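Local coordinates for putative epoxide hydrolase protein (Klebsiella pneumoniae subsp. pneumoniae, PDB 5BOV) that is probably a hydrolase of the alpha/beta hydrolase fold, named a putative epoxide hydrolase, whose true substrate is not established, at residues V24-R29 with A53-G58; P41-S46 with A198-A203; Y47-P52 with E289-F294; R60-Y65 with L99-A104. One frame throughout, in Å; residues are numbered along the deposited sequence. Where two conformers were deposited one is given.

Interaction 1 of 4, residues V24-R29 with A53-G58; sequences VDIGPR and ALAQKG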
loop_
_atom_site.group_PDB
_atom_site.type_symbol
_atom_site.label_atom_id
_atom_site.label_comp_id
_atom_site.label_asym_id
_atom_site.label_seq_id
_atom_site.Cartn_x
_atom_site.Cartn_y
_atom_site.Cartn_z
ATOM N N VAL A 24 -0.484 14.330 2.172
ATOM C CA VAL A 24 0.232 15.368 1.448
ATOM C C VAL A 24 -0.444 15.600 0.105
ATOM O O VAL A 24 -0.976 14.696 -0.506
ATOM C CB VAL A 24 1.657 14.893 1.180
ATOM C CG1 VAL A 24 2.430 15.850 0.333
ATOM C CG2 VAL A 24 2.364 14.641 2.474
ATOM N N ASP A 25 -0.494 16.878 -0.273
ATOM C CA ASP A 25 -1.076 17.288 -1.567
ATOM C C ASP A 25 -0.182 18.382 -2.135
ATOM O O ASP A 25 -0.226 19.506 -1.669
ATOM C CB ASP A 25 -2.509 17.796 -1.329
ATOM C CG ASP A 25 -3.236 18.196 -2.590
ATOM O OD1 ASP A 25 -2.648 18.181 -3.685
ATOM O OD2 ASP A 25 -4.440 18.519 -2.434
ATOM N N ILE A 26 0.643 18.009 -3.102
ATOM C CA ILE A 26 1.643 18.910 -3.643
ATOM C C ILE A 26 1.585 18.912 -5.164
ATOM O O ILE A 26 0.935 18.063 -5.828
ATOM C CB ILE A 26 3.041 18.605 -3.204
ATOM C CG1 ILE A 26 3.446 17.161 -3.574
ATOM C CG2 ILE A 26 3.146 18.925 -1.717
ATOM C CD1 ILE A 26 4.889 16.888 -3.207
ATOM N N GLY A 27 2.200 19.929 -5.759
ATOM C CA GLY A 27 2.162 20.071 -7.191
ATOM C C GLY A 27 1.065 20.978 -7.687
ATOM O O GLY A 27 0.216 21.439 -6.944
ATOM N N PRO A 28 1.069 21.248 -8.979
ATOM C CA PRO A 28 0.111 22.215 -9.507
ATOM C C PRO A 28 -1.269 21.745 -9.334
ATOM O O PRO A 28 -1.562 20.549 -9.560
ATOM C CB PRO A 28 0.458 22.305 -10.988
ATOM C CG PRO A 28 1.441 21.296 -11.281
ATOM C CD PRO A 28 2.014 20.736 -10.011
ATOM N N ARG A 29 -2.180 22.621 -8.970
ATOM C CA ARG A 29 -3.564 22.222 -8.733
ATOM C C ARG A 29 -4.260 21.629 -9.955
ATOM O O ARG A 29 -5.113 20.747 -9.763
ATOM C CB ARG A 29 -4.427 23.389 -8.261
ATOM C CG ARG A 29 -3.876 24.165 -7.077
ATOM C CD ARG A 29 -3.855 23.373 -5.799
ATOM N NE ARG A 29 -2.725 22.448 -5.719
ATOM C CZ ARG A 29 -2.754 21.296 -5.030
ATOM N NH1 ARG A 29 -3.865 20.960 -4.384
ATOM N NH2 ARG A 29 -1.672 20.489 -5.023
ATOM N N ALA A 53 9.512 15.062 -6.764
ATOM C CA ALA A 53 10.060 14.917 -8.118
ATOM C C ALA A 53 8.923 14.912 -9.133
ATOM O O ALA A 53 9.015 15.565 -10.191
ATOM C CB ALA A 53 10.837 13.612 -8.259
ATOM N N LEU A 54 7.860 14.214 -8.856
ATOM C CA LEU A 54 6.654 14.238 -9.745
ATOM C C LEU A 54 6.017 15.610 -9.782
ATOM O O LEU A 54 5.573 16.081 -10.862
ATOM C CB LEU A 54 5.675 13.202 -9.290
ATOM C CG LEU A 54 6.038 11.745 -9.579
ATOM C CD1 LEU A 54 5.157 10.784 -8.818
ATOM C CD2 LEU A 54 5.968 11.412 -11.053
ATOM N N ALA A 55 5.910 16.247 -8.629
ATOM C CA ALA A 55 5.347 17.597 -8.584
ATOM C C ALA A 55 6.091 18.585 -9.450
ATOM O O ALA A 55 5.494 19.410 -10.163
ATOM C CB ALA A 55 5.271 18.122 -7.166
ATOM N N GLN A 56 7.418 18.504 -9.440
ATOM C CA GLN A 56 8.287 19.364 -10.304
ATOM C C GLN A 56 8.149 19.102 -11.769
ATOM O O GLN A 56 8.382 19.986 -12.573
ATOM C CB GLN A 56 9.692 19.249 -9.828
ATOM C CG GLN A 56 10.720 20.071 -10.541
ATOM C CD GLN A 56 12.083 20.052 -9.865
ATOM O OE1 GLN A 56 12.303 19.310 -8.868
ATOM N NE2 GLN A 56 13.010 20.830 -10.414
ATOM N N LYS A 57 7.705 17.910 -12.136
ATOM C CA LYS A 57 7.430 17.533 -13.516
ATOM C C LYS A 57 5.948 17.734 -13.923
ATOM O O LYS A 57 5.530 17.345 -15.006
ATOM C CB LYS A 57 7.816 16.064 -13.732
ATOM C CG LYS A 57 9.367 15.812 -13.803
ATOM C CD LYS A 57 10.002 16.056 -15.219
ATOM C CE LYS A 57 11.488 16.385 -15.421
ATOM N NZ LYS A 57 11.807 16.386 -16.858
ATOM N N GLY A 58 5.187 18.420 -13.089
ATOM C CA GLY A 58 3.854 18.910 -13.395
ATOM C C GLY A 58 2.693 18.022 -13.009
ATOM O O GLY A 58 1.558 18.303 -13.410
#

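Interaction 2 of 4, residues P41-S46 with A198-A203; sequences PYDIQS and AKTARA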
loop_
_atom_site.group_PDB
_atom_site.type_symbol
_atom_site.label_atom_id
_atom_site.label_comp_id
_atom_site.label_asym_id
_atom_site.label_seq_id
_atom_site.Cartn_x
_atom_site.Cartn_y
_atom_site.Cartn_z
ATOM N N PRO A 41 5.258 -2.291 7.285
ATOM C CA PRO A 41 4.911 -1.225 8.211
ATOM C C PRO A 41 5.665 0.057 7.878
ATOM O O PRO A 41 6.721 0.374 8.432
ATOM C CB PRO A 41 5.384 -1.827 9.555
ATOM C CG PRO A 41 6.537 -2.745 9.170
ATOM C CD PRO A 41 6.480 -2.999 7.689
ATOM N N TYR A 42 5.198 0.692 6.804
ATOM C CA TYR A 42 5.842 1.889 6.241
ATOM C C TYR A 42 4.882 3.037 6.319
ATOM O O TYR A 42 3.770 2.905 6.902
ATOM C CB TYR A 42 6.312 1.632 4.826
ATOM C CG TYR A 42 7.195 0.386 4.722
ATOM C CD1 TYR A 42 8.548 0.509 4.833
ATOM C CD2 TYR A 42 6.686 -0.856 4.415
ATOM C CE1 TYR A 42 9.398 -0.607 4.719
ATOM C CE2 TYR A 42 7.481 -1.947 4.275
ATOM C CZ TYR A 42 8.834 -1.832 4.422
ATOM O OH TYR A 42 9.607 -2.952 4.276
ATOM N N ASP A 43 5.224 4.189 5.752
ATOM C CA ASP A 43 4.254 5.286 5.734
ATOM C C ASP A 43 4.501 6.232 4.552
ATOM O O ASP A 43 5.221 5.853 3.630
ATOM C CB ASP A 43 4.195 6.053 7.070
ATOM C CG ASP A 43 5.330 7.019 7.254
ATOM O OD1 ASP A 43 6.330 6.952 6.523
ATOM O OD2 ASP A 43 5.226 7.762 8.266
ATOM N N ILE A 44 3.911 7.423 4.585
ATOM C CA ILE A 44 4.037 8.382 3.501
ATOM C C ILE A 44 5.495 8.750 3.169
ATOM O O ILE A 44 5.822 9.216 2.074
ATOM C CB ILE A 44 3.223 9.670 3.757
ATOM C CG1 ILE A 44 3.725 10.433 4.969
ATOM C CG2 ILE A 44 1.733 9.292 3.870
ATOM C CD1 ILE A 44 3.124 11.791 5.101
ATOM N N GLN A 45 6.426 8.592 4.143
ATOM C CA GLN A 45 7.808 8.913 3.859
ATOM C C GLN A 45 8.417 8.067 2.759
ATOM O O GLN A 45 9.460 8.405 2.177
ATOM C CB GLN A 45 8.683 8.840 5.126
ATOM C CG GLN A 45 8.240 9.742 6.271
ATOM C CD GLN A 45 7.968 11.205 5.890
ATOM O OE1 GLN A 45 6.975 11.798 6.433
ATOM N NE2 GLN A 45 8.754 11.771 5.110
ATOM N N SER A 46 7.777 6.944 2.435
ATOM C CA SER A 46 8.178 6.134 1.308
ATOM C C SER A 46 8.177 6.968 -0.020
ATOM O O SER A 46 8.940 6.624 -0.925
ATOM C CB SER A 46 7.190 4.988 1.107
ATOM O OG SER A 46 7.190 4.077 2.196
ATOM N N ALA A 198 13.040 5.856 12.273
ATOM C CA ALA A 198 12.323 6.535 13.310
ATOM C C ALA A 198 11.276 7.513 12.846
ATOM O O ALA A 198 10.208 7.688 13.458
ATOM C CB ALA A 198 13.314 7.226 14.269
ATOM N N LYS A 199 11.546 8.145 11.723
ATOM C CA LYS A 199 10.584 9.083 11.159
ATOM C C LYS A 199 9.273 8.408 10.770
ATOM O O LYS A 199 8.172 8.907 11.064
ATOM C CB LYS A 199 11.181 9.805 9.986
ATOM C CG LYS A 199 10.380 11.034 9.566
ATOM C CD LYS A 199 11.173 11.722 8.448
ATOM C CE LYS A 199 10.739 13.140 8.135
ATOM N NZ LYS A 199 11.708 13.710 7.076
ATOM N N THR A 200 9.353 7.213 10.177
ATOM C CA THR A 200 8.141 6.448 9.893
ATOM C C THR A 200 7.598 5.777 11.159
ATOM O O THR A 200 6.397 5.697 11.346
ATOM C CB THR A 200 8.436 5.380 8.790
ATOM O OG1 THR A 200 8.616 6.092 7.549
ATOM C CG2 THR A 200 7.334 4.378 8.677
ATOM N N ALA A 201 8.439 5.349 12.086
ATOM C CA ALA A 201 7.954 4.713 13.309
ATOM C C ALA A 201 6.985 5.585 14.069
ATOM O O ALA A 201 6.053 5.099 14.710
ATOM C CB ALA A 201 9.105 4.315 14.199
ATOM N N ARG A 202 7.200 6.890 14.004
ATOM C CA ARG A 202 6.301 7.805 14.646
ATOM C C ARG A 202 4.846 7.580 14.189
ATOM O O ARG A 202 3.871 7.645 14.986
ATOM C CB ARG A 202 6.873 9.301 14.440
ATOM C CG ARG A 202 5.988 10.395 14.982
ATOM C CD ARG A 202 6.387 11.866 14.606
ATOM N NE ARG A 202 5.178 12.626 14.981
ATOM C CZ ARG A 202 4.821 12.966 16.248
ATOM N NH1 ARG A 202 5.615 12.720 17.336
ATOM N NH2 ARG A 202 3.652 13.613 16.440
ATOM N N ALA A 203 4.653 7.347 12.893
ATOM C CA ALA A 203 3.349 7.111 12.345
ATOM C C ALA A 203 2.765 5.768 12.722
ATOM O O ALA A 203 1.545 5.625 12.780
ATOM C CB ALA A 203 3.393 7.226 10.812
HETATM O O HOH W 1 8.205 4.543 5.080
HETATM O O HOH W 2 11.423 11.640 4.932
HETATM O O HOH W 3 9.582 14.497 5.299
#

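Interaction 3 of 4, residues Y47-P52 with E289-F294; sequences YAQVAP and EDPTAF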
loop_
_atom_site.group_PDB
_atom_site.type_symbol
_atom_site.label_atom_id
_atom_site.label_comp_id
_atom_site.label_asym_id
_atom_site.label_seq_id
_atom_site.Cartn_x
_atom_site.Cartn_y
_atom_site.Cartn_z
ATOM N N TYR A 47 7.407 8.062 -0.030
ATOM C CA TYR A 47 7.274 8.919 -1.181
ATOM C C TYR A 47 7.783 10.307 -0.943
ATOM O O TYR A 47 7.560 11.173 -1.780
ATOM C CB TYR A 47 5.812 8.934 -1.604
ATOM C CG TYR A 47 5.277 7.539 -1.923
ATOM C CD1 TYR A 47 5.677 6.882 -3.084
ATOM C CD2 TYR A 47 4.410 6.879 -1.056
ATOM C CE1 TYR A 47 5.180 5.653 -3.431
ATOM C CE2 TYR A 47 3.921 5.602 -1.357
ATOM C CZ TYR A 47 4.309 4.980 -2.526
ATOM O OH TYR A 47 3.812 3.757 -2.884
ATOM N N ALA A 48 8.658 10.497 0.052
ATOM C CA ALA A 48 9.153 11.849 0.331
ATOM C C ALA A 48 10.036 12.363 -0.759
ATOM O O ALA A 48 10.233 13.603 -0.853
ATOM C CB ALA A 48 9.865 11.896 1.668
ATOM N N GLN A 49 10.718 11.500 -1.497
ATOM C CA GLN A 49 11.500 11.897 -2.677
ATOM C C GLN A 49 10.744 11.743 -3.975
ATOM O O GLN A 49 10.789 12.649 -4.854
ATOM C CB GLN A 49 12.853 11.199 -2.746
ATOM C CG GLN A 49 13.676 11.539 -1.538
ATOM C CD GLN A 49 15.062 10.876 -1.586
ATOM O OE1 GLN A 49 15.201 9.659 -1.460
ATOM N NE2 GLN A 49 16.126 11.704 -1.702
ATOM N N VAL A 50 9.962 10.698 -4.097
ATOM C CA VAL A 50 9.159 10.496 -5.310
ATOM C C VAL A 50 8.184 11.625 -5.536
ATOM O O VAL A 50 8.055 12.141 -6.672
ATOM C CB VAL A 50 8.374 9.164 -5.215
ATOM C CG1 VAL A 50 7.315 9.026 -6.299
ATOM C CG2 VAL A 50 9.319 7.985 -5.199
ATOM N N ALA A 51 7.464 12.040 -4.489
ATOM C CA ALA A 51 6.386 12.992 -4.695
ATOM C C ALA A 51 6.864 14.379 -5.160
ATOM O O ALA A 51 6.335 14.902 -6.136
ATOM C CB ALA A 51 5.511 13.059 -3.419
ATOM N N PRO A 52 7.924 14.967 -4.548
ATOM C CA PRO A 52 8.295 16.264 -5.021
ATOM C C PRO A 52 8.886 16.187 -6.416
ATOM O O PRO A 52 8.758 17.165 -7.161
ATOM C CB PRO A 52 9.348 16.747 -4.009
ATOM C CG PRO A 52 9.115 15.943 -2.781
ATOM C CD PRO A 52 8.496 14.684 -3.207
ATOM N N GLU A 289 13.495 3.236 -1.585
ATOM C CA GLU A 289 14.868 2.722 -1.841
ATOM C C GLU A 289 15.414 3.165 -3.163
ATOM O O GLU A 289 16.612 3.333 -3.283
ATOM C CB GLU A 289 14.851 1.202 -1.819
ATOM C CG GLU A 289 14.511 0.626 -0.460
ATOM C CD GLU A 289 14.438 -0.915 -0.508
ATOM O OE1 GLU A 289 15.485 -1.484 -0.966
ATOM O OE2 GLU A 289 13.443 -1.470 -0.018
ATOM N N ASP A 290 14.587 3.324 -4.184
ATOM C CA ASP A 290 14.978 3.708 -5.523
ATOM C C ASP A 290 13.971 4.716 -6.138
ATOM O O ASP A 290 13.272 4.400 -7.115
ATOM C CB ASP A 290 15.123 2.484 -6.416
ATOM C CG ASP A 290 15.914 2.786 -7.740
ATOM O OD1 ASP A 290 16.181 3.957 -8.063
ATOM O OD2 ASP A 290 16.076 1.794 -8.457
ATOM N N PRO A 291 13.881 5.882 -5.543
ATOM C CA PRO A 291 12.880 6.860 -5.966
ATOM C C PRO A 291 13.036 7.283 -7.453
ATOM O O PRO A 291 12.028 7.509 -8.083
ATOM C CB PRO A 291 13.074 8.046 -5.010
ATOM C CG PRO A 291 14.478 7.872 -4.496
ATOM C CD PRO A 291 14.672 6.382 -4.407
ATOM N N THR A 292 14.275 7.336 -7.961
ATOM C CA THR A 292 14.470 7.689 -9.386
ATOM C C THR A 292 13.765 6.706 -10.301
ATOM O O THR A 292 13.042 7.096 -11.209
ATOM C CB THR A 292 15.994 7.791 -9.706
ATOM O OG1 THR A 292 16.531 8.794 -8.840
ATOM C CG2 THR A 292 16.220 8.199 -11.114
ATOM N N ALA A 293 13.958 5.411 -10.071
ATOM C CA ALA A 293 13.345 4.419 -10.911
ATOM C C ALA A 293 11.828 4.422 -10.688
ATOM O O ALA A 293 11.083 4.168 -11.627
ATOM C CB ALA A 293 13.901 3.021 -10.633
ATOM N N PHE A 294 11.387 4.688 -9.473
ATOM C CA PHE A 294 9.965 4.659 -9.232
ATOM C C PHE A 294 9.256 5.827 -9.948
ATOM O O PHE A 294 8.190 5.625 -10.564
ATOM C CB PHE A 294 9.674 4.695 -7.737
ATOM C CG PHE A 294 8.283 4.318 -7.407
ATOM C CD1 PHE A 294 7.270 5.235 -7.343
ATOM C CD2 PHE A 294 7.990 2.985 -7.115
ATOM C CE1 PHE A 294 5.986 4.866 -7.035
ATOM C CE2 PHE A 294 6.686 2.623 -6.811
ATOM C CZ PHE A 294 5.710 3.573 -6.781
#

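Interaction 4 of 4, residues R60-Y65 with L99-A104; sequences RVIVPY and LNIRQA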
loop_
_atom_site.group_PDB
_atom_site.type_symbol
_atom_site.label_atom_id
_atom_site.label_comp_id
_atom_site.label_asym_id
_atom_site.label_seq_id
_atom_site.Cartn_x
_atom_site.Cartn_y
_atom_site.Cartn_z
ATOM N N ARG A 60 0.064 16.581 -10.042
ATOM C CA ARG A 60 -0.495 16.832 -8.736
ATOM C C ARG A 60 -0.366 15.516 -7.969
ATOM O O ARG A 60 -1.012 14.548 -8.366
ATOM C CB ARG A 60 -1.945 17.234 -8.825
ATOM C CG ARG A 60 -2.475 17.575 -7.459
ATOM C CD ARG A 60 -3.950 17.545 -7.326
ATOM N NE ARG A 60 -4.464 17.793 -5.991
ATOM C CZ ARG A 60 -5.765 17.997 -5.810
ATOM N NH1 ARG A 60 -6.576 17.955 -6.851
ATOM N NH2 ARG A 60 -6.261 18.179 -4.606
ATOM N N VAL A 61 0.266 15.570 -6.788
ATOM C CA VAL A 61 0.558 14.314 -6.053
ATOM C C VAL A 61 -0.108 14.295 -4.674
ATOM O O VAL A 61 0.055 15.207 -3.836
ATOM C CB VAL A 61 2.071 14.150 -5.890
ATOM C CG1 VAL A 61 2.385 12.763 -5.384
ATOM C CG2 VAL A 61 2.743 14.391 -7.224
ATOM N N ILE A 62 -0.888 13.242 -4.444
ATOM C CA ILE A 62 -1.574 12.983 -3.180
ATOM C C ILE A 62 -0.944 11.790 -2.511
ATOM O O ILE A 62 -0.812 10.705 -3.140
ATOM C CB ILE A 62 -3.063 12.645 -3.438
ATOM C CG1 ILE A 62 -3.786 13.709 -4.281
ATOM C CG2 ILE A 62 -3.784 12.367 -2.125
ATOM C CD1 ILE A 62 -3.849 14.987 -3.593
ATOM N N VAL A 63 -0.530 11.966 -1.250
ATOM C CA VAL A 63 0.111 10.850 -0.520
ATOM C C VAL A 63 -0.552 10.678 0.865
ATOM O O VAL A 63 -0.227 11.446 1.796
ATOM C CB VAL A 63 1.626 11.060 -0.335
ATOM C CG1 VAL A 63 2.287 9.782 0.121
ATOM C CG2 VAL A 63 2.288 11.557 -1.619
ATOM N N PRO A 64 -1.529 9.758 0.991
ATOM C CA PRO A 64 -2.235 9.604 2.212
ATOM C C PRO A 64 -1.691 8.590 3.151
ATOM O O PRO A 64 -1.140 7.576 2.710
ATOM C CB PRO A 64 -3.626 9.152 1.729
ATOM C CG PRO A 64 -3.321 8.299 0.520
ATOM C CD PRO A 64 -2.121 8.931 -0.102
ATOM N N TYR A 65 -1.879 8.831 4.442
ATOM C CA TYR A 65 -1.700 7.755 5.421
ATOM C C TYR A 65 -2.881 6.809 5.296
ATOM O O TYR A 65 -4.066 7.229 5.316
ATOM C CB TYR A 65 -1.659 8.272 6.845
ATOM C CG TYR A 65 -0.464 9.068 7.268
ATOM C CD1 TYR A 65 0.769 8.455 7.434
ATOM C CD2 TYR A 65 -0.558 10.440 7.529
ATOM C CE1 TYR A 65 1.864 9.152 7.944
ATOM C CE2 TYR A 65 0.543 11.175 7.956
ATOM C CZ TYR A 65 1.746 10.523 8.195
ATOM O OH TYR A 65 2.836 11.215 8.627
ATOM N N LEU A 99 -11.831 15.008 -2.598
ATOM C CA LEU A 99 -10.956 15.919 -3.321
ATOM C C LEU A 99 -11.444 16.331 -4.705
ATOM O O LEU A 99 -10.757 17.070 -5.403
ATOM C CB LEU A 99 -9.520 15.321 -3.449
ATOM C CG LEU A 99 -8.772 15.086 -2.106
ATOM C CD1 LEU A 99 -7.485 14.278 -2.331
ATOM C CD2 LEU A 99 -8.448 16.431 -1.427
ATOM N N ASN A 100 -12.575 15.814 -5.127
ATOM C CA ASN A 100 -13.096 16.069 -6.470
ATOM C C ASN A 100 -12.166 15.616 -7.589
ATOM O O ASN A 100 -12.019 16.271 -8.638
ATOM C CB ASN A 100 -13.527 17.544 -6.659
ATOM C CG ASN A 100 -14.629 17.921 -5.717
ATOM O OD1 ASN A 100 -15.608 17.187 -5.590
ATOM N ND2 ASN A 100 -14.433 18.985 -4.953
ATOM N N ILE A 101 -11.580 14.440 -7.380
ATOM C CA ILE A 101 -10.640 13.866 -8.334
ATOM C C ILE A 101 -11.426 12.754 -9.024
ATOM O O ILE A 101 -11.674 11.714 -8.403
ATOM C CB ILE A 101 -9.358 13.350 -7.651
ATOM C CG1 ILE A 101 -8.500 14.525 -7.110
ATOM C CG2 ILE A 101 -8.508 12.568 -8.665
ATOM C CD1 ILE A 101 -7.303 14.059 -6.267
ATOM N N ARG A 102 -11.740 12.946 -10.300
ATOM C CA ARG A 102 -12.479 11.934 -11.066
ATOM C C ARG A 102 -11.625 10.726 -11.446
ATOM O O ARG A 102 -12.103 9.623 -11.388
ATOM C CB ARG A 102 -12.869 12.589 -12.349
ATOM C CG ARG A 102 -13.710 11.736 -13.263
ATOM C CD ARG A 102 -13.904 12.417 -14.637
ATOM N NE ARG A 102 -12.683 12.371 -15.486
ATOM C CZ ARG A 102 -12.220 11.299 -16.152
ATOM N NH1 ARG A 102 -12.827 10.125 -16.124
ATOM N NH2 ARG A 102 -11.105 11.400 -16.868
ATOM N N GLN A 103 -10.374 10.972 -11.791
ATOM C CA GLN A 103 -9.479 9.902 -12.214
ATOM C C GLN A 103 -8.040 10.238 -11.838
ATOM O O GLN A 103 -7.666 11.407 -11.843
ATOM C CB GLN A 103 -9.648 9.738 -13.722
ATOM C CG GLN A 103 -8.912 8.532 -14.287
ATOM C CD GLN A 103 -8.787 8.509 -15.836
ATOM O OE1 GLN A 103 -8.241 9.438 -16.439
ATOM N NE2 GLN A 103 -9.406 7.515 -16.461
ATOM N N ALA A 104 -7.245 9.234 -11.400
ATOM C CA ALA A 104 -5.862 9.488 -11.059
ATOM C C ALA A 104 -4.996 8.323 -11.532
ATOM O O ALA A 104 -5.475 7.188 -11.680
ATOM C CB ALA A 104 -5.694 9.631 -9.585
HETATM O O HOH W 4 -9.063 18.994 -4.533
HETATM O O HOH W 5 -9.327 18.082 -7.668
#

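Interaction 1 of 4, residues V24-R29 with A53-G58
Near one edge of an alpha/beta hydrolase sheet, Gly27 and Pro28, in the turn that leaves strand 19-26, meet Ala55 and Gly58 at the C-terminal end of helix 50-56. The methyl of Ala55 points at the turn and does most of the touching: Ala55 CB sits 3.7 Å from Gly27 CA, where the lack of a side chain lets helix and turn come this close. Ile26 adds a flank. Ile26 CG1, between the backbone N and the carbonyl carbon (chi1 57°), lies 4.1 Å from Ala55 CB. The Pro28 ring leans on the end of the helix, CD 3.7 Å from Ala55 O and CG 3.7 Å from Gly58 O. No hydrogen bond crosses; the turn is braced from its own side. Arg29 folds back and grips Asp25 end-on, NH2 to OD1 at 2.8 Å and NH1 to OD2 at 3.2 Å, both coming from above the carboxylate plane, while Arg29 NH2 also reaches Gly27 O at 2.9 Å. On the helix side, Gly58 with its positive phi is the C-prime residue of a Schellman motif, with Gly58 N bonded to Ala55 O, a common helix C-cap, here on the way from helix 50-56 to strand 59-74.

Interaction 2 of 4, residues P41-S46 with A198-A203
The loop 41-46, whose residues 44-46 enter a 3-10 segment, runs past helix 194-201, the backbones coming nearest at Asp43 and Thr200, 5.8 Å between CA atoms. Asp43 carries the contact. Its CG sits between the backbone N and the carbonyl carbon (chi1 78°), and Asp43 OD1 takes a short bond from Thr200 OG1 at 2.6 Å. Asp43 OD1 also accepts from Gln45 N at 2.9 Å, closing an Asx turn; the two donors reach it from opposite faces of the carboxylate, so OD1 is clamped between loop and helix. Asp43 OD2 lies 3.2 Å from Ala203 CB. A water that donates to Thr200 OG1 also accepts from Asp43 N and bonds Ser46 OG. Farther out, the bent Gln45 crosses the extended Lys199 at about a right angle, and two waters each accept from both Gln45 NE2 and Lys199 NZ, one of the NE2 bonds being weak. Pro41, after a cis peptide, ends an HGWP sequence that fits the HGXP motif, whose loop, as in relatives, probably helps form the oxyanion hole. Asp43 and Ile44 pack on Tyr65 of strand 59-74, and Pro41 leans on helix 175-186, where Trp183 hydrogen-bonds Pro41 O and stacks on Tyr42.

Interaction 3 of 4, residues Y47-P52 with E289-F294
Val50 and Phe294 pack helix 50-56 against the C-terminal helix 291-303, two helices of the alpha/beta hydrolase fold whose first turns meet here; the backbones are nearest at Val50 and Pro291, 5.2 Å between CA atoms. The contact is mainly apolar, with no hydrogen bond across it. Among the aliphatic contacts, the two methyls of Val50 divide the work. Val50 CG2 sits 3.8 Å from Pro291 CB, while Val50 CG1, anti to the backbone N (chi1 168°), lies 3.9 Å from Phe294 CD1. Gln49 flanks the same proline at the solvent side, its CB 3.9 Å from Pro291 CB.

The aromatic contact lies deeper. The rings of Tyr47 and Phe294 are inclined at 57°, and Phe294 CE1 approaches the edge of the tyrosine ring near its plane. Tyr47 OH is satisfied elsewhere, by Leu37 O of strand 32-37, and its ring also touches Phe109, within the probable nucleophile elbow; Pro287 packs on Tyr47, Val50 and Phe294 alike.

Within 289-294, Asp290 is the N-cap of helix 291-303: Asp290 OD1 takes a weak capping bond from Ala293 N at 3.3 Å. Back across the contact, the Gln49 chain is extended beyond CG, and Gln49 OE1 lies 3.6 Å from the ring carbon Pro291 CG.

Interaction 4 of 4, residues R60-Y65 with L99-A104
Arg60 reaches from strand 59-74 toward Leu99 and Ile101, in the loop that follows helix 85-98. From CB, which points toward that loop, CG stands anti to the backbone N (chi1 -176°) and the chain runs extended to NE. At the tip Arg60 NH1 lies 3.9 Å from Ile101 CG1, and Ile101 CD1 sits over one face of the guanidinium, 4.0 Å above its plane and toward the rim; Leu99 CD2 comes to 4.2 Å from Arg60 NH2. The N-H groups look elsewhere. In the guanidinium plane, Arg60 NH2 and NH1 each give to a water at 2.9 Å, and both waters donate to Leu99 O, so the loop carbonyl is tied to the arginine through solvent. NH2 also forms a salt bridge with Asp25 on strand 19-26. Two residues on, the buried Ile62 meets the loop tip to tip, Ile62 CD1 3.9 Å from Leu99 CD1 and Ile62 CG1 4.1 Å from Ile101 CD1. Leu95 and Met96 of helix 85-98 continue this apolar layer. Asn100, with positive phi, ends that helix in a Schellman motif. Strand 59-74, helix 85-98 and the parallel strand 104-108 form a beta-alpha-beta crossover, with strand 32-37 between the two strands, typical of the alpha/beta hydrolase sheet.

How the interactions relate
Interactions 1, 3 and 4 gather round the sheet at its strands 19-26 and 59-74. Interaction 2, its centre about 21 Å from that of interaction 1 and 20 Å from that of interaction 4, also touches segment 60-65, where Ile44 packs on Val63, Pro64 and Tyr65. Interactions 1 and 3 share helix 50-56, one at its end and the other at its start, with centres about 13 Å apart. Interactions 1 and 4, centres about 11 Å apart, meet through the neighbouring strands 19-26 and 59-74. Residues 41-46 lead directly into 47-52, so interactions 2 and 3 adjoin in sequence. Interaction 1 closes before interaction 4 opens, whereas interactions 2 and 3 bring in residues from far later, tying the early strands to the helical region and the C-terminal helix.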